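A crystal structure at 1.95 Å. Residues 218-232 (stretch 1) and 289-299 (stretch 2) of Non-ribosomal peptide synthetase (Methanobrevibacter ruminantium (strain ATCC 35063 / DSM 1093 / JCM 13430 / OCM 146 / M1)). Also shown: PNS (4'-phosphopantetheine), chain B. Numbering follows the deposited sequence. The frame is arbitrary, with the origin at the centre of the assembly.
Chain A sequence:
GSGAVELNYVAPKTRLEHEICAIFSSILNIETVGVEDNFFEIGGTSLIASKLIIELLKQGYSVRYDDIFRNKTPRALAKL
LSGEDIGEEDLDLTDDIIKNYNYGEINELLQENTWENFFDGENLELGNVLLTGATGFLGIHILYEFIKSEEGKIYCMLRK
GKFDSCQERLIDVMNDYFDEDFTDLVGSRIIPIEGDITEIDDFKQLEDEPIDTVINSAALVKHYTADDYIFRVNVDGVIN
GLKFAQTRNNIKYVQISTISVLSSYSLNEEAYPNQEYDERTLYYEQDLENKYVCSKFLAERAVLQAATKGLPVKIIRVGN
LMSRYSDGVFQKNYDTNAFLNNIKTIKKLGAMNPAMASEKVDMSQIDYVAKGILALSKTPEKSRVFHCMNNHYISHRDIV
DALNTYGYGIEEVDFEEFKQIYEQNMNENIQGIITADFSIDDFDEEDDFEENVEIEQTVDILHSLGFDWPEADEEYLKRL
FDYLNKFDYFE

Stretch 1, residues 218-232: AALVKHYTADDYIFR
Stretch 2, residues 289-299: ENKYVCSKFLA

A single lysine amine can gather several acceptors from a loop, and K291 NZ does so here, with four oxygens of T225, D227 and D228. K291 NZ donates to D227 O at a short 2.5 Å, makes weak bonds to T225 O at 3.2 Å and T225 OG1 at 3.4 Å, and completes a salt bridge, also a weak hydrogen bond, to D228 OD1 at 3.3 Å. Two backbone carbonyls of a loop, a hydroxyl and a carboxylate thus converge on one positive charge. The CA-to-CB bond of K291 points toward the loop; chi1 -97° and chi3 -126° lie between wells, while chi2 (-157°) and chi4 (-172°) are t.

The general principle is that a helix start can bind a loop through both its cap and its first turn. Residues 291-299 are helical, with phi/psi near -65/-42, and S295 N bonds to K291 O at 2.9 Å, as does C294 N to N290 O. N290, at -61/137 with chi1 t and chi2 -85°, is the N-cap: its OD1 accepts from V293 N at 3.1 Å and, weakly, from Y292 N at 2.9 Å. The same amide spends its other end on the loop, N290 ND2 donating to H223 O at 2.8 Å.

Stretch 1 is loop from 218 to 228, largely extended at A219 (-165/150), Y224 (-141/124) and T225 (-138/156). From 219 to 225 it runs roughly opposite to helix 291-299, then turns into a helix that includes I230 to R232 and runs roughly with it. The register sets H223 CA 5.4 Å from Y292 CA, Y224 CA 6.8 Å from K291 CA, and F231 CA 5.7 Å from S295 CA.

Carbon-rich side chains pack beside these polar anchors. Y292 (chi1 t, chi2 73°) lies along the loop: its CE1 is 4.2 Å from V221 CG1, and the carbonyl oxygen K222 O sits 3.4 Å from Y292 CB. I230, t at both chi angles, brings CD1 to 3.8 Å from Y292 CB. F231 (chi1 m, chi2 -74°) is a knob among K291, C294, S295 and L298. F231 CE2 lies 3.7 Å from K291 CD, so the aliphatic part of the lysine packs against the ring while its amine serves the loop. F231 CD1 is 3.7 Å from S295 CB, and C294 SG meets the ring edge, 4.1 Å from F231 CE1.

The loop also binds 4'-phosphopantetheine: H223 N donates to PNS O35 and K222 NZ to PNS O23, each at 2.9 Å. H223, whose side chain is not modelled beyond CB, therefore links the cofactor to the helix cap through its backbone, N to one and O to the other.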

# COMPACT_ATOMS: atom_id res chain seq x y z
N ALA A 218 1.81 -10.78 -1.20
CA ALA A 218 3.17 -10.27 -1.25
C ALA A 218 3.20 -9.03 -2.12
O ALA A 218 2.66 -9.03 -3.23
CB ALA A 218 4.14 -11.31 -1.81
N ALA A 219 3.83 -7.98 -1.60
CA ALA A 219 3.94 -6.68 -2.23
C ALA A 219 5.03 -5.88 -1.53
O ALA A 219 5.25 -6.03 -0.33
CB ALA A 219 2.64 -5.89 -2.15
N LEU A 220 5.68 -4.99 -2.29
CA LEU A 220 6.53 -3.95 -1.73
C LEU A 220 5.70 -2.66 -1.73
O LEU A 220 5.38 -2.13 -2.79
CB LEU A 220 7.82 -3.83 -2.54
CG LEU A 220 8.61 -2.52 -2.54
CD1 LEU A 220 8.99 -2.21 -1.13
CD2 LEU A 220 9.86 -2.71 -3.34
N VAL A 221 5.30 -2.20 -0.53
CA VAL A 221 4.33 -1.11 -0.44
C VAL A 221 5.02 0.22 -0.11
O VAL A 221 4.46 1.05 0.61
CB VAL A 221 3.20 -1.43 0.58
CG1 VAL A 221 2.57 -2.78 0.25
CG2 VAL A 221 3.68 -1.44 2.03
N LYS A 222 6.20 0.46 -0.67
CA LYS A 222 6.80 1.79 -0.58
C LYS A 222 6.20 2.72 -1.64
O LYS A 222 6.12 2.36 -2.82
CB LYS A 222 8.32 1.69 -0.75
CG LYS A 222 8.99 1.04 0.45
CD LYS A 222 10.51 1.00 0.36
CE LYS A 222 11.06 0.75 1.75
NZ LYS A 222 12.54 0.56 1.75
N HIS A 223 5.77 3.91 -1.22
CA HIS A 223 5.16 4.86 -2.15
C HIS A 223 6.20 5.56 -3.02
O HIS A 223 5.83 6.09 -4.08
CB HIS A 223 4.35 5.91 -1.41
N TYR A 224 7.46 5.61 -2.59
CA TYR A 224 8.54 6.25 -3.34
C TYR A 224 9.79 5.40 -3.21
O TYR A 224 10.22 5.11 -2.09
CB TYR A 224 8.79 7.68 -2.84
CG TYR A 224 7.54 8.50 -2.84
CD1 TYR A 224 7.07 9.08 -4.01
CD2 TYR A 224 6.78 8.66 -1.68
CE1 TYR A 224 5.91 9.81 -4.03
CE2 TYR A 224 5.62 9.41 -1.70
CZ TYR A 224 5.19 9.97 -2.88
OH TYR A 224 4.04 10.71 -2.93
N THR A 225 10.36 5.00 -4.34
CA THR A 225 11.59 4.23 -4.34
C THR A 225 12.49 4.75 -5.45
O THR A 225 12.02 5.31 -6.44
CB THR A 225 11.37 2.72 -4.57
OG1 THR A 225 11.37 2.46 -5.98
CG2 THR A 225 10.05 2.26 -3.98
N ALA A 226 13.79 4.53 -5.28
CA ALA A 226 14.79 5.01 -6.23
C ALA A 226 15.09 4.03 -7.35
O ALA A 226 15.76 4.42 -8.31
CB ALA A 226 16.09 5.36 -5.50
N ASP A 227 14.67 2.77 -7.26
CA ASP A 227 14.92 1.85 -8.36
C ASP A 227 13.68 1.05 -8.74
O ASP A 227 12.56 1.39 -8.34
CB ASP A 227 16.07 0.89 -8.03
CG ASP A 227 15.93 0.25 -6.67
OD1 ASP A 227 14.81 -0.15 -6.30
OD2 ASP A 227 16.97 0.12 -5.99
N ASP A 228 13.85 -0.02 -9.52
CA ASP A 228 12.72 -0.71 -10.12
C ASP A 228 12.44 -2.07 -9.50
O ASP A 228 11.72 -2.88 -10.10
CB ASP A 228 12.93 -0.83 -11.63
CG ASP A 228 12.65 0.48 -12.34
OD1 ASP A 228 12.36 1.47 -11.63
OD2 ASP A 228 12.69 0.52 -13.59
N TYR A 229 12.97 -2.34 -8.31
CA TYR A 229 12.67 -3.61 -7.67
C TYR A 229 11.19 -3.72 -7.34
O TYR A 229 10.61 -4.82 -7.36
CB TYR A 229 13.53 -3.76 -6.41
CG TYR A 229 13.37 -5.08 -5.70
CD1 TYR A 229 13.78 -6.27 -6.31
CD2 TYR A 229 12.82 -5.15 -4.43
CE1 TYR A 229 13.64 -7.49 -5.66
CE2 TYR A 229 12.68 -6.37 -3.76
CZ TYR A 229 13.09 -7.54 -4.38
OH TYR A 229 12.94 -8.75 -3.71
N ILE A 230 10.55 -2.57 -7.06
CA ILE A 230 9.12 -2.55 -6.76
C ILE A 230 8.33 -3.20 -7.89
O ILE A 230 7.33 -3.89 -7.65
CB ILE A 230 8.64 -1.11 -6.48
CG1 ILE A 230 7.14 -1.12 -6.12
CG2 ILE A 230 8.91 -0.21 -7.67
CD1 ILE A 230 6.64 0.16 -5.42
N PHE A 231 8.78 -3.00 -9.13
CA PHE A 231 8.11 -3.64 -10.26
C PHE A 231 8.42 -5.13 -10.33
O PHE A 231 7.62 -5.90 -10.88
CB PHE A 231 8.52 -2.96 -11.57
CG PHE A 231 8.02 -1.54 -11.72
CD1 PHE A 231 6.68 -1.28 -11.99
CD2 PHE A 231 8.89 -0.48 -11.61
CE1 PHE A 231 6.23 0.03 -12.13
CE2 PHE A 231 8.45 0.82 -11.75
CZ PHE A 231 7.11 1.08 -12.01
N ARG A 232 9.57 -5.56 -9.81
CA ARG A 232 9.86 -6.99 -9.81
C ARG A 232 8.94 -7.72 -8.85
O ARG A 232 8.42 -8.80 -9.17
CB ARG A 232 11.32 -7.25 -9.41
CG ARG A 232 12.36 -6.81 -10.41
CD ARG A 232 12.67 -7.91 -11.39
NE ARG A 232 13.36 -9.03 -10.76
CZ ARG A 232 12.92 -10.29 -10.79
NH1 ARG A 232 11.77 -10.59 -11.41
NH2 ARG A 232 13.62 -11.25 -10.19
N GLU A 289 1.48 8.16 -12.28
CA GLU A 289 2.90 8.47 -12.29
C GLU A 289 3.62 7.82 -11.11
O GLU A 289 4.77 7.38 -11.25
CB GLU A 289 3.11 9.99 -12.28
CG GLU A 289 3.71 10.55 -13.57
N ASN A 290 2.96 7.75 -9.96
CA ASN A 290 3.55 7.15 -8.77
C ASN A 290 3.87 5.68 -9.01
O ASN A 290 3.08 4.94 -9.60
CB ASN A 290 2.60 7.29 -7.59
CG ASN A 290 3.13 6.63 -6.36
OD1 ASN A 290 2.95 5.43 -6.16
ND2 ASN A 290 3.83 7.40 -5.54
N LYS A 291 5.05 5.26 -8.56
CA LYS A 291 5.55 3.93 -8.93
C LYS A 291 4.74 2.81 -8.28
O LYS A 291 4.57 1.74 -8.88
CB LYS A 291 7.01 3.80 -8.54
CG LYS A 291 8.00 4.08 -9.65
CD LYS A 291 9.31 3.40 -9.31
CE LYS A 291 10.47 4.38 -9.35
NZ LYS A 291 11.75 3.63 -9.20
N TYR A 292 4.26 3.01 -7.06
CA TYR A 292 3.55 1.95 -6.38
C TYR A 292 2.16 1.77 -6.98
O TYR A 292 1.74 0.65 -7.29
CB TYR A 292 3.46 2.25 -4.89
CG TYR A 292 2.47 1.36 -4.19
CD1 TYR A 292 2.76 0.03 -3.97
CD2 TYR A 292 1.24 1.85 -3.78
CE1 TYR A 292 1.86 -0.80 -3.34
CE2 TYR A 292 0.33 1.03 -3.16
CZ TYR A 292 0.65 -0.29 -2.94
OH TYR A 292 -0.24 -1.12 -2.33
N VAL A 293 1.45 2.88 -7.17
CA VAL A 293 0.15 2.82 -7.83
C VAL A 293 0.28 2.23 -9.23
O VAL A 293 -0.55 1.41 -9.66
CB VAL A 293 -0.50 4.21 -7.87
CG1 VAL A 293 -1.89 4.12 -8.52
CG2 VAL A 293 -0.57 4.80 -6.47
N CYS A 294 1.35 2.60 -9.94
CA CYS A 294 1.55 2.11 -11.30
C CYS A 294 1.78 0.61 -11.32
O CYS A 294 1.19 -0.11 -12.13
CB CYS A 294 2.70 2.86 -11.97
SG CYS A 294 3.09 2.23 -13.61
N SER A 295 2.68 0.12 -10.46
CA SER A 295 2.93 -1.32 -10.41
C SER A 295 1.67 -2.10 -10.04
O SER A 295 1.40 -3.17 -10.61
CB SER A 295 4.08 -1.65 -9.44
OG SER A 295 3.76 -1.35 -8.07
N LYS A 296 0.88 -1.60 -9.09
CA LYS A 296 -0.34 -2.33 -8.75
C LYS A 296 -1.33 -2.33 -9.92
O LYS A 296 -2.01 -3.33 -10.19
CB LYS A 296 -0.98 -1.73 -7.50
CG LYS A 296 -0.13 -1.85 -6.24
CD LYS A 296 0.21 -3.29 -5.89
CE LYS A 296 -1.01 -4.06 -5.41
NZ LYS A 296 -0.58 -5.34 -4.80
N PHE A 297 -1.42 -1.20 -10.64
CA PHE A 297 -2.29 -1.14 -11.80
C PHE A 297 -1.86 -2.15 -12.86
O PHE A 297 -2.71 -2.83 -13.46
CB PHE A 297 -2.28 0.28 -12.38
CG PHE A 297 -2.92 0.38 -13.75
CD1 PHE A 297 -2.16 0.20 -14.91
CD2 PHE A 297 -4.28 0.64 -13.87
CE1 PHE A 297 -2.74 0.27 -16.17
CE2 PHE A 297 -4.87 0.72 -15.13
CZ PHE A 297 -4.10 0.53 -16.29
N LEU A 298 -0.55 -2.24 -13.13
CA LEU A 298 -0.06 -3.19 -14.13
C LEU A 298 -0.34 -4.62 -13.69
O LEU A 298 -0.68 -5.48 -14.52
CB LEU A 298 1.44 -2.97 -14.37
CG LEU A 298 1.84 -1.64 -15.04
CD1 LEU A 298 3.36 -1.46 -15.09
CD2 LEU A 298 1.23 -1.53 -16.44
N ALA A 299 -0.24 -4.88 -12.39
CA ALA A 299 -0.60 -6.20 -11.90
C ALA A 299 -2.09 -6.50 -12.12
O ALA A 299 -2.45 -7.60 -12.56
CB ALA A 299 -0.23 -6.29 -10.42
O23 PNS B . 13.09 3.40 1.47
P24 PNS B . 12.78 4.29 2.58
O26 PNS B . 12.97 3.77 3.91
O27 PNS B . 11.26 4.47 2.50
C28 PNS B . 10.59 5.50 3.16
C29 PNS B . 9.16 5.69 2.67
C30 PNS B . 8.51 6.76 3.50
C31 PNS B . 9.17 6.15 1.22
C32 PNS B . 8.39 4.36 2.85
O33 PNS B . 8.65 3.88 4.14
C34 PNS B . 6.90 4.49 2.60
O35 PNS B . 6.53 4.76 1.50
N36 PNS B . 6.05 4.30 3.61
C37 PNS B . 4.63 4.34 3.53
C38 PNS B . 4.00 3.01 3.18
C39 PNS B . 2.52 3.01 3.39
O40 PNS B . 2.02 3.55 4.32
N41 PNS B . 1.84 2.37 2.50